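Local coordinates for putative endonuclease/exonuclease/phosphatase family protein (Bacteroides thetaiotaomicron, PDB 3MPR), which probably acts as a metal-dependent hydrolase of the DNase I-like superfamily, perhaps a nuclease cleaving phosphodiester bonds, at residues G19-S22 and A23-D26; H42-D45 and I46-T49; S104-D108 and V109-G113. All coordinates share one frame; numbering follows the deposited sequence.

Interaction 1: residues G19-S22 and A23-D26; sequences GSDS and ARGD
Asp21 and Arg24 meet in a salt bridge along the short helix 19-24, whose C-terminal end is a Schellman motif. Arg24 NH2 lies 2.7 Å from Asp21 OD1 and gives it a nearly straight bond of 163°. The carboxylate oxygen sits at the edge of the guanidinium, in its plane, whereas the donor reaches OD1 from above the carboxylate plane, the two flat groups standing 80° apart. The bend of the arginine chain at chi3 (-76°) turns the guanidinium back over the helix, where Ser20 O lies under the centre of one face, 3.3 Å from CZ. A water also sits at the guanidinium edge; it accepts from Arg24 NE and donates to Asp21 OD1 and Asp26 OD2, thus bridging the two carboxylates. Farther out, Asp21 OD2 pairs with Arg15, a second arginine for this acid, and Asp26 OD1 pairs with Arg275. Phe217 touches both aspartates, and the side chain of Asp21 comes within about 7 Å of that of Glu51, a magnesium ligand of this protein, though no ion is bound to this chain. The backbone turns out of the helix at Gly25, whose positive phi would press a side chain against the preceding carbonyl. Beyond it, Asp26 N closes the last turn onto Asp21 O at 2.9 Å.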
loop_
_atom_site.group_PDB
_atom_site.type_symbol
_atom_site.label_atom_id
_atom_site.label_comp_id
_atom_site.label_asym_id
_atom_site.label_seq_id
_atom_site.Cartn_x
_atom_site.Cartn_y
_atom_site.Cartn_z
ATOM N N GLY A 19 -10.606 14.145 23.455
ATOM C CA GLY A 19 -9.505 14.774 24.168
ATOM C C GLY A 19 -8.435 13.844 24.713
ATOM O O GLY A 19 -7.275 14.240 24.826
ATOM N N SER A 20 -8.812 12.618 25.063
ATOM C CA SER A 20 -7.856 11.630 25.562
ATOM C C SER A 20 -6.828 11.228 24.507
ATOM O O SER A 20 -5.639 11.111 24.797
ATOM C CB SER A 20 -8.580 10.376 26.064
ATOM O OG SER A 20 -9.367 10.658 27.209
ATOM N N ASP A 21 -7.289 10.987 23.285
ATOM C CA ASP A 21 -6.362 10.670 22.206
ATOM C C ASP A 21 -5.454 11.866 21.921
ATOM O O ASP A 21 -4.233 11.714 21.763
ATOM C CB ASP A 21 -7.101 10.265 20.932
ATOM C CG ASP A 21 -7.653 8.848 20.985
ATOM O OD1 ASP A 21 -7.131 8.012 21.751
ATOM O OD2 ASP A 21 -8.610 8.571 20.231
ATOM N N SER A 22 -6.040 13.056 21.857
ATOM C CA SER A 22 -5.252 14.259 21.582
ATOM C C SER A 22 -4.133 14.435 22.605
ATOM O O SER A 22 -2.998 14.768 22.251
ATOM C CB SER A 22 -6.137 15.509 21.543
ATOM O OG SER A 22 -7.069 15.437 20.480
ATOM N N ALA A 23 -4.448 14.205 23.875
ATOM C CA ALA A 23 -3.447 14.353 24.930
ATOM C C ALA A 23 -2.331 13.326 24.776
ATOM O O ALA A 23 -1.183 13.599 25.127
ATOM C CB ALA A 23 -4.089 14.245 26.307
ATOM N N ARG A 24 -2.669 12.149 24.247
ATOM C CA ARG A 24 -1.683 11.087 24.034
ATOM C C ARG A 24 -0.830 11.283 22.777
ATOM O O ARG A 24 0.092 10.508 22.520
ATOM C CB ARG A 24 -2.360 9.717 23.980
ATOM C CG ARG A 24 -2.926 9.243 25.311
ATOM C CD ARG A 24 -3.464 7.815 25.210
ATOM N NE ARG A 24 -4.755 7.767 24.529
ATOM C CZ ARG A 24 -5.929 7.862 25.146
ATOM N NH1 ARG A 24 -5.984 7.998 26.467
ATOM N NH2 ARG A 24 -7.052 7.815 24.447
ATOM N N GLY A 25 -1.142 12.308 21.997
ATOM C CA GLY A 25 -0.416 12.570 20.767
ATOM C C GLY A 25 -1.031 11.861 19.569
ATOM O O GLY A 25 -0.434 11.831 18.489
ATOM N N ASP A 26 -2.224 11.299 19.760
ATOM C CA ASP A 26 -2.966 10.651 18.679
ATOM C C ASP A 26 -4.193 11.460 18.311
ATOM O O ASP A 26 -5.260 10.898 18.016
ATOM C CB ASP A 26 -3.414 9.252 19.091
ATOM C CG ASP A 26 -2.243 8.310 19.354
ATOM O OD1 ASP A 26 -1.360 8.153 18.468
ATOM O OD2 ASP A 26 -2.212 7.726 20.460
HETATM O O HOH W 1 -4.278 7.366 22.048
#

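Interaction 2: residues H42-D45 and I46-T49; sequences HDFD and IFGT
Phe44 leans toward Phe47 from the loop that enters strand 46-50, and the contact starts at its first side-chain carbon. CB rests 3.7 Å from Phe47 CD1, above the plane of the second ring and just outside its rim. From there CG lies anti to the carbonyl carbon of Phe44 (chi1 -62°), which carries the ring beside the backbone N and brings one ortho carbon round to the neighbour. That carbon, CD2, stands over one face of Phe47, offset toward the rim, 3.8 Å from Phe47 CG and little farther from Phe47 CD1. The rest of the Phe44 ring extends away from this point. Together the rings form a T-shaped (edge-to-face) pair, the edge of Phe44 directed at the face of Phe47, with centroids 5.5 Å apart and planes at 65°.

The loop follows the Schellman motif that ends helix 28-41, in which Asp43 is the positive-phi residue, and leads into an inner strand of one of the two large sheets of the DNase I-like sandwich. Both phenylalanines lie between this sheet and the helix: each touches Val39 on helix 28-41 and Ala10 on the adjoining strand 5-13. Phe47 takes its place through a chi1 of 59°, with CG set between its own backbone N and carbonyl carbon. Its ring also meets Phe87 with the planes almost parallel, so it makes aromatic contact with a neighbouring strand as well as with the loop. Ile46 has its side chain on the other side of the strand, against Val9, Ile86 and Tyr88, and just before the strand Asp45 OD2 accepts a hydrogen bond from Thr8 N.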
loop_
_atom_site.group_PDB
_atom_site.type_symbol
_atom_site.label_atom_id
_atom_site.label_comp_id
_atom_site.label_asym_id
_atom_site.label_seq_id
_atom_site.Cartn_x
_atom_site.Cartn_y
_atom_site.Cartn_z
ATOM N N HIS A 42 -3.725 4.698 -1.814
ATOM C CA HIS A 42 -4.134 3.301 -1.954
ATOM C C HIS A 42 -5.404 3.128 -2.787
ATOM O O HIS A 42 -5.962 2.040 -2.855
ATOM C CB HIS A 42 -4.254 2.633 -0.583
ATOM C CG HIS A 42 -2.926 2.382 0.070
ATOM N ND1 HIS A 42 -2.429 3.168 1.089
ATOM C CD2 HIS A 42 -1.985 1.437 -0.169
ATOM C CE1 HIS A 42 -1.239 2.717 1.447
ATOM N NE2 HIS A 42 -0.951 1.663 0.704
ATOM N N ASP A 43 -5.830 4.205 -3.434
ATOM C CA ASP A 43 -6.885 4.160 -4.437
ATOM C C ASP A 43 -8.201 3.539 -3.949
ATOM O O ASP A 43 -8.743 2.647 -4.611
ATOM C CB ASP A 43 -6.402 3.392 -5.674
ATOM C CG ASP A 43 -5.233 4.073 -6.370
ATOM O OD1 ASP A 43 -5.236 5.317 -6.466
ATOM O OD2 ASP A 43 -4.311 3.354 -6.818
ATOM N N PHE A 44 -8.722 3.988 -2.811
ATOM C CA PHE A 44 -10.028 3.472 -2.378
ATOM C C PHE A 44 -11.128 4.065 -3.291
ATOM O O PHE A 44 -11.318 5.282 -3.329
ATOM C CB PHE A 44 -10.350 3.857 -0.925
ATOM C CG PHE A 44 -9.395 3.320 0.125
ATOM C CD1 PHE A 44 -8.368 2.445 -0.190
ATOM C CD2 PHE A 44 -9.559 3.703 1.457
ATOM C CE1 PHE A 44 -7.506 1.973 0.808
ATOM C CE2 PHE A 44 -8.713 3.230 2.460
ATOM C CZ PHE A 44 -7.681 2.358 2.129
ATOM N N ASP A 45 -11.849 3.224 -4.026
ATOM C CA ASP A 45 -12.960 3.716 -4.835
ATOM C C ASP A 45 -14.146 4.068 -3.949
ATOM O O ASP A 45 -14.837 5.059 -4.160
ATOM C CB ASP A 45 -13.419 2.651 -5.829
ATOM C CG ASP A 45 -12.391 2.376 -6.911
ATOM O OD1 ASP A 45 -11.551 3.264 -7.196
ATOM O OD2 ASP A 45 -12.431 1.271 -7.474
ATOM N N ILE A 46 -14.386 3.208 -2.971
ATOM C CA ILE A 46 -15.486 3.368 -2.048
ATOM C C ILE A 46 -15.117 2.682 -0.747
ATOM O O ILE A 46 -14.574 1.585 -0.751
ATOM C CB ILE A 46 -16.786 2.798 -2.652
ATOM C CG1 ILE A 46 -17.924 2.816 -1.629
ATOM C CG2 ILE A 46 -16.563 1.411 -3.197
ATOM C CD1 ILE A 46 -19.280 2.798 -2.288
ATOM N N PHE A 47 -15.376 3.337 0.376
ATOM C CA PHE A 47 -15.000 2.740 1.651
ATOM C C PHE A 47 -15.964 3.093 2.773
ATOM O O PHE A 47 -16.525 4.175 2.781
ATOM C CB PHE A 47 -13.544 3.082 2.035
ATOM C CG PHE A 47 -13.243 4.568 2.158
ATOM C CD1 PHE A 47 -13.053 5.355 1.037
ATOM C CD2 PHE A 47 -13.068 5.148 3.405
ATOM C CE1 PHE A 47 -12.740 6.703 1.167
ATOM C CE2 PHE A 47 -12.761 6.484 3.543
ATOM C CZ PHE A 47 -12.586 7.268 2.413
ATOM N N GLY A 48 -16.152 2.146 3.690
ATOM C CA GLY A 48 -16.943 2.344 4.879
ATOM C C GLY A 48 -16.036 2.854 5.975
ATOM O O GLY A 48 -14.898 2.395 6.124
ATOM N N THR A 49 -16.522 3.837 6.715
ATOM C CA THR A 49 -15.801 4.355 7.869
ATOM C C THR A 49 -16.626 4.153 9.135
ATOM O O THR A 49 -17.845 4.028 9.072
ATOM C CB THR A 49 -15.518 5.857 7.722
ATOM O OG1 THR A 49 -16.759 6.586 7.712
ATOM C CG2 THR A 49 -14.728 6.133 6.440
#

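Interaction 3: residues S104-D108 and V109-G113; sequences SETPD and VPSKG
The chain doubles back through a type I beta turn from Thr106 to Val109, closed by Val109 N on Thr106 O at 3.2 Å with a straight N-H angle of 170°, until Ser104 and Gly113 lie side by side. Inside this bend three hydroxyls gather. Ser104 OG donates to Ser111 OG at 2.8 Å, and Ser111 OG in turn donates to Val109 O at 2.7 Å, giving a short relay from one arm of the loop to the other. Thr106 OG1 is also close to Ser111 OG, at 3.1 Å, though its proton may go to another acceptor. With chi1 at 73°, Ser104 OG lies between its own backbone N and carbonyl carbon, from where it also accepts from Thr106 N at 3.1 Å. That bond makes an ST turn at the start of the loop, which joins the edge strand 93-102 to strand 121-129 in one of the two large sheets. Replacing Ser104 by an alanine removes the hydroxyl, which would probably leave Thr106 N without its side-chain acceptor and cost Ser111 OG this donor, freeing the two arms to shift against each other. The Val109 side chain crosses that of Thr106 obliquely, its CG2 3.4 Å from Thr106 OG1. At the open end, Ser104 CB packs tightly on Gly113 CA, 3.4 Å away. Glu105, its chain bent at chi2 (90°), curls back to bring OE1 against the same glycine CA, and this oxygen accepts from Trp114 N. Pro107 touches Phe101 and Pro110 touches Trp102, both on strand 93-102.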
loop_
_atom_site.group_PDB
_atom_site.type_symbol
_atom_site.label_atom_id
_atom_site.label_comp_id
_atom_site.label_asym_id
_atom_site.label_seq_id
_atom_site.Cartn_x
_atom_site.Cartn_y
_atom_site.Cartn_z
ATOM N N SER A 104 -31.559 -2.969 15.556
ATOM C CA SER A 104 -32.464 -3.191 16.674
ATOM C C SER A 104 -33.774 -3.807 16.203
ATOM O O SER A 104 -33.969 -4.052 15.009
ATOM C CB SER A 104 -32.755 -1.876 17.390
ATOM O OG SER A 104 -33.607 -1.044 16.615
ATOM N N GLU A 105 -34.671 -4.058 17.157
ATOM C CA GLU A 105 -36.000 -4.568 16.856
ATOM C C GLU A 105 -36.835 -3.524 16.126
ATOM O O GLU A 105 -37.860 -3.850 15.529
ATOM C CB GLU A 105 -36.722 -4.978 18.147
ATOM C CG GLU A 105 -36.002 -6.022 18.977
ATOM C CD GLU A 105 -35.046 -5.416 19.994
ATOM O OE1 GLU A 105 -34.393 -4.396 19.686
ATOM O OE2 GLU A 105 -34.954 -5.961 21.114
ATOM N N THR A 106 -36.403 -2.266 16.190
ATOM C CA THR A 106 -37.092 -1.166 15.515
ATOM C C THR A 106 -36.110 -0.372 14.653
ATOM O O THR A 106 -35.691 0.724 15.035
ATOM C CB THR A 106 -37.752 -0.220 16.533
ATOM O OG1 THR A 106 -36.744 0.316 17.398
ATOM C CG2 THR A 106 -38.788 -0.976 17.378
ATOM N N PRO A 107 -35.738 -0.927 13.480
ATOM C CA PRO A 107 -34.624 -0.373 12.694
ATOM C C PRO A 107 -34.861 1.025 12.131
ATOM O O PRO A 107 -33.887 1.668 11.751
ATOM C CB PRO A 107 -34.441 -1.395 11.554
ATOM C CG PRO A 107 -35.143 -2.631 12.019
ATOM C CD PRO A 107 -36.291 -2.137 12.858
ATOM N N ASP A 108 -36.108 1.498 12.091
ATOM C CA ASP A 108 -36.388 2.818 11.536
ATOM C C ASP A 108 -36.211 3.965 12.527
ATOM O O ASP A 108 -36.299 5.131 12.148
ATOM C CB ASP A 108 -37.800 2.873 10.953
ATOM C CG ASP A 108 -37.798 2.995 9.439
ATOM O OD1 ASP A 108 -36.739 3.313 8.864
ATOM O OD2 ASP A 108 -38.860 2.783 8.825
ATOM N N VAL A 109 -35.969 3.653 13.792
ATOM C CA VAL A 109 -35.806 4.719 14.778
ATOM C C VAL A 109 -34.506 4.554 15.554
ATOM O O VAL A 109 -34.064 3.437 15.793
ATOM C CB VAL A 109 -37.002 4.789 15.759
ATOM C CG1 VAL A 109 -38.307 4.844 14.987
ATOM C CG2 VAL A 109 -37.003 3.611 16.682
ATOM N N PRO A 110 -33.878 5.676 15.933
ATOM C CA PRO A 110 -32.650 5.611 16.731
ATOM C C PRO A 110 -32.967 4.884 18.026
ATOM O O PRO A 110 -33.757 5.376 18.831
ATOM C CB PRO A 110 -32.346 7.084 17.012
ATOM C CG PRO A 110 -32.992 7.818 15.871
ATOM C CD PRO A 110 -34.248 7.061 15.601
ATOM N N SER A 111 -32.370 3.718 18.214
ATOM C CA SER A 111 -32.726 2.845 19.322
ATOM C C SER A 111 -31.627 1.836 19.577
ATOM O O SER A 111 -30.887 1.474 18.662
ATOM C CB SER A 111 -34.006 2.091 18.991
ATOM O OG SER A 111 -33.936 1.555 17.682
ATOM N N LYS A 112 -31.527 1.380 20.824
ATOM C CA LYS A 112 -30.640 0.275 21.164
ATOM C C LYS A 112 -31.337 -1.016 20.785
ATOM O O LYS A 112 -32.562 -1.112 20.853
ATOM C CB LYS A 112 -30.328 0.261 22.665
ATOM C CG LYS A 112 -29.670 1.530 23.168
ATOM C CD LYS A 112 -29.578 1.561 24.689
ATOM C CE LYS A 112 -29.041 2.906 25.165
ATOM N NZ LYS A 112 -28.936 2.983 26.649
ATOM N N GLY A 113 -30.567 -2.020 20.400
ATOM C CA GLY A 113 -31.167 -3.286 20.018
ATOM C C GLY A 113 -30.863 -4.396 21.001
ATOM O O GLY A 113 -29.748 -4.486 21.521
#

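Interaction 2 belongs to the core, its centre about 9 Å from that of the chain, whereas interaction 3 is a surface contact and interaction 1 is partly buried at the periphery. None touches another: the nearest atoms of interactions 1 and 2 are about 14 Å apart. They hold different elements: a helix end, the entry to a strand of one large sheet, and a loop between strands of the other. Helix 28-41 lies between the first two in the chain. Chemistry follows place: charge and water near the metal-binding glutamate in interaction 1, aromatic rings under a helix in interaction 2, and uncharged hydroxyls with backbone groups in interaction 3.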